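Local coordinates for protein N-acetylneuraminate lyase (Peptoclostridium difficile, PDB 4WOZ) that belongs to the dihydrodipicolinate synthetase family and is built as a TIM-barrel lyase with four chains in its assembly, at residues P206-G211 against E232-E237. Sequence-based numbering, arbitrary orientation.
Sequences PATVLG and ELTKNE
T208 and T234 meet methyl to methyl where the C-terminal turns of helices 204-209 and 220-235 pack against each other. Followed outward from its backbone, T208 points its CB at the other helix, and this atom already lies 3.8 Å from T234 CG2. At CB the side chain divides. Its methyl lies anti to the backbone N (OG1 at chi1 -59°) and runs on across the gap. T208 CG2 thereby comes to 3.3 Å from T234 CG2, tighter than a usual van der Waals contact. It also lies 3.5 Å from K235 CD, so the T208 methyl sits in the notch between T234 CG2 and K235 CD. The other branch, OG1, turns back and hydrogen-bonds to M204 O in its own helix. T234 has nearly the same torsion: its OG1 is taken up by I230 O, and its methyl also approaches the backbone N of V209. With both hydroxyls occupied inside their own helices, the interface between the threonines is apolar, and no direct hydrogen bond joins the two segments.

At the solvent-facing side K235, bent at chi2 and chi3, crosses T208 at a slant and brings its ammonium group toward the neighbouring helix end. A water links K235 NZ to T208 O, 2.9 Å from the carbonyl oxygen, though its modelled distance to NZ is doubtfully short. T208 O also receives G211 N, so two bonds grip this carbonyl. Just beyond, helix 220-235 closes in a Schellman motif with E237 at C-prime, K238 N bonding to L233 O and E237 N to T234 O. Helix 239-259 also packs on T234, through A242. Strand 214-217 separates the paired helices in sequence, making them neighbouring outer helices that precede and follow the last strand of a TIM barrel.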
loop_
_atom_site.group_PDB
_atom_site.type_symbol
_atom_site.label_atom_id
_atom_site.label_comp_id
_atom_site.label_asym_id
_atom_site.label_seq_id
_atom_site.Cartn_x
_atom_site.Cartn_y
_atom_site.Cartn_z
ATOM N N PRO A 206 4.108 6.890 -24.127
ATOM C CA PRO A 206 2.685 6.599 -23.926
ATOM C C PRO A 206 1.870 7.796 -23.437
ATOM O O PRO A 206 0.677 7.897 -23.717
ATOM C CB PRO A 206 2.699 5.439 -22.923
ATOM C CG PRO A 206 4.004 5.616 -22.191
ATOM C CD PRO A 206 4.950 6.005 -23.304
ATOM N N ALA A 207 2.505 8.708 -22.712
ATOM C CA ALA A 207 1.783 9.869 -22.218
ATOM C C ALA A 207 1.514 10.840 -23.369
ATOM O O ALA A 207 0.454 11.461 -23.439
ATOM C CB ALA A 207 2.581 10.558 -21.120
ATOM N N THR A 208 2.479 10.967 -24.272
ATOM C CA THR A 208 2.325 11.864 -25.406
ATOM C C THR A 208 1.197 11.397 -26.317
ATOM O O THR A 208 0.449 12.218 -26.841
ATOM C CB THR A 208 3.633 11.986 -26.218
ATOM O OG1 THR A 208 4.676 12.482 -25.366
ATOM C CG2 THR A 208 3.454 12.961 -27.370
ATOM N N VAL A 209 1.065 10.085 -26.499
ATOM C CA VAL A 209 0.003 9.566 -27.352
ATOM C C VAL A 209 -1.375 9.858 -26.745
ATOM O O VAL A 209 -2.385 9.841 -27.449
ATOM C CB VAL A 209 0.155 8.039 -27.604
ATOM C CG1 VAL A 209 0.061 7.262 -26.306
ATOM C CG2 VAL A 209 -0.919 7.564 -28.547
ATOM N N LEU A 210 -1.413 10.137 -25.442
ATOM C CA LEU A 210 -2.678 10.449 -24.781
ATOM C C LEU A 210 -2.982 11.947 -24.827
ATOM O O LEU A 210 -3.938 12.421 -24.207
ATOM C CB LEU A 210 -2.673 9.941 -23.333
ATOM C CG LEU A 210 -2.803 8.416 -23.224
ATOM C CD1 LEU A 210 -2.806 7.987 -21.759
ATOM C CD2 LEU A 210 -4.092 7.960 -23.907
ATOM N N GLY A 211 -2.163 12.688 -25.566
ATOM C CA GLY A 211 -2.386 14.114 -25.721
ATOM C C GLY A 211 -1.807 15.124 -24.741
ATOM O O GLY A 211 -2.291 16.257 -24.708
ATOM N N GLU A 232 8.572 14.998 -30.234
ATOM C CA GLU A 232 8.372 15.406 -31.619
ATOM C C GLU A 232 8.123 14.276 -32.619
ATOM O O GLU A 232 7.314 14.429 -33.533
ATOM C CB GLU A 232 9.538 16.298 -32.055
ATOM C CG GLU A 232 9.350 17.730 -31.563
ATOM C CD GLU A 232 10.568 18.609 -31.750
ATOM O OE1 GLU A 232 11.380 18.329 -32.656
ATOM O OE2 GLU A 232 10.703 19.595 -30.997
ATOM N N LEU A 233 8.801 13.145 -32.458
ATOM C CA LEU A 233 8.564 12.024 -33.359
ATOM C C LEU A 233 7.122 11.555 -33.157
ATOM O O LEU A 233 6.417 11.239 -34.121
ATOM C CB LEU A 233 9.523 10.872 -33.053
ATOM C CG LEU A 233 10.966 11.045 -33.534
ATOM C CD1 LEU A 233 11.860 10.036 -32.827
ATOM C CD2 LEU A 233 11.032 10.870 -35.057
ATOM N N THR A 234 6.686 11.517 -31.896
ATOM C CA THR A 234 5.332 11.089 -31.569
ATOM C C THR A 234 4.293 12.018 -32.199
ATOM O O THR A 234 3.360 11.556 -32.845
ATOM C CB THR A 234 5.097 11.043 -30.035
ATOM O OG1 THR A 234 5.982 10.084 -29.437
ATOM C CG2 THR A 234 3.658 10.633 -29.733
ATOM N N LYS A 235 4.455 13.324 -32.012
ATOM C CA LYS A 235 3.512 14.284 -32.586
ATOM C C LYS A 235 3.479 14.170 -34.110
ATOM O O LYS A 235 2.518 14.596 -34.752
ATOM C CB LYS A 235 3.880 15.717 -32.183
ATOM C CG LYS A 235 3.951 15.950 -30.675
ATOM C CD LYS A 235 2.799 15.270 -29.927
ATOM C CE LYS A 235 1.433 15.791 -30.357
ATOM N NZ LYS A 235 0.323 14.965 -29.781
ATOM N N ASN A 236 4.532 13.594 -34.681
ATOM C CA ASN A 236 4.630 13.398 -36.125
ATOM C C ASN A 236 4.192 11.988 -36.513
ATOM O O ASN A 236 4.306 11.585 -37.671
ATOM C CB ASN A 236 6.064 13.647 -36.594
ATOM C CG ASN A 236 6.327 15.107 -36.901
ATOM O OD1 ASN A 236 5.941 15.608 -37.960
ATOM N ND2 ASN A 236 6.970 15.804 -35.971
ATOM N N GLU A 237 3.703 11.247 -35.522
ATOM C CA GLU A 237 3.213 9.886 -35.706
ATOM C C GLU A 237 4.260 8.863 -36.120
ATOM O O GLU A 237 3.934 7.821 -36.686
ATOM C CB GLU A 237 2.058 9.874 -36.706
ATOM C CG GLU A 237 0.920 10.799 -36.308
ATOM C CD GLU A 237 -0.347 10.521 -37.083
ATOM O OE1 GLU A 237 -0.273 10.457 -38.326
ATOM O OE2 GLU A 237 -1.411 10.362 -36.452
HETATM O O HOH W 1 0.547 15.091 -27.290
#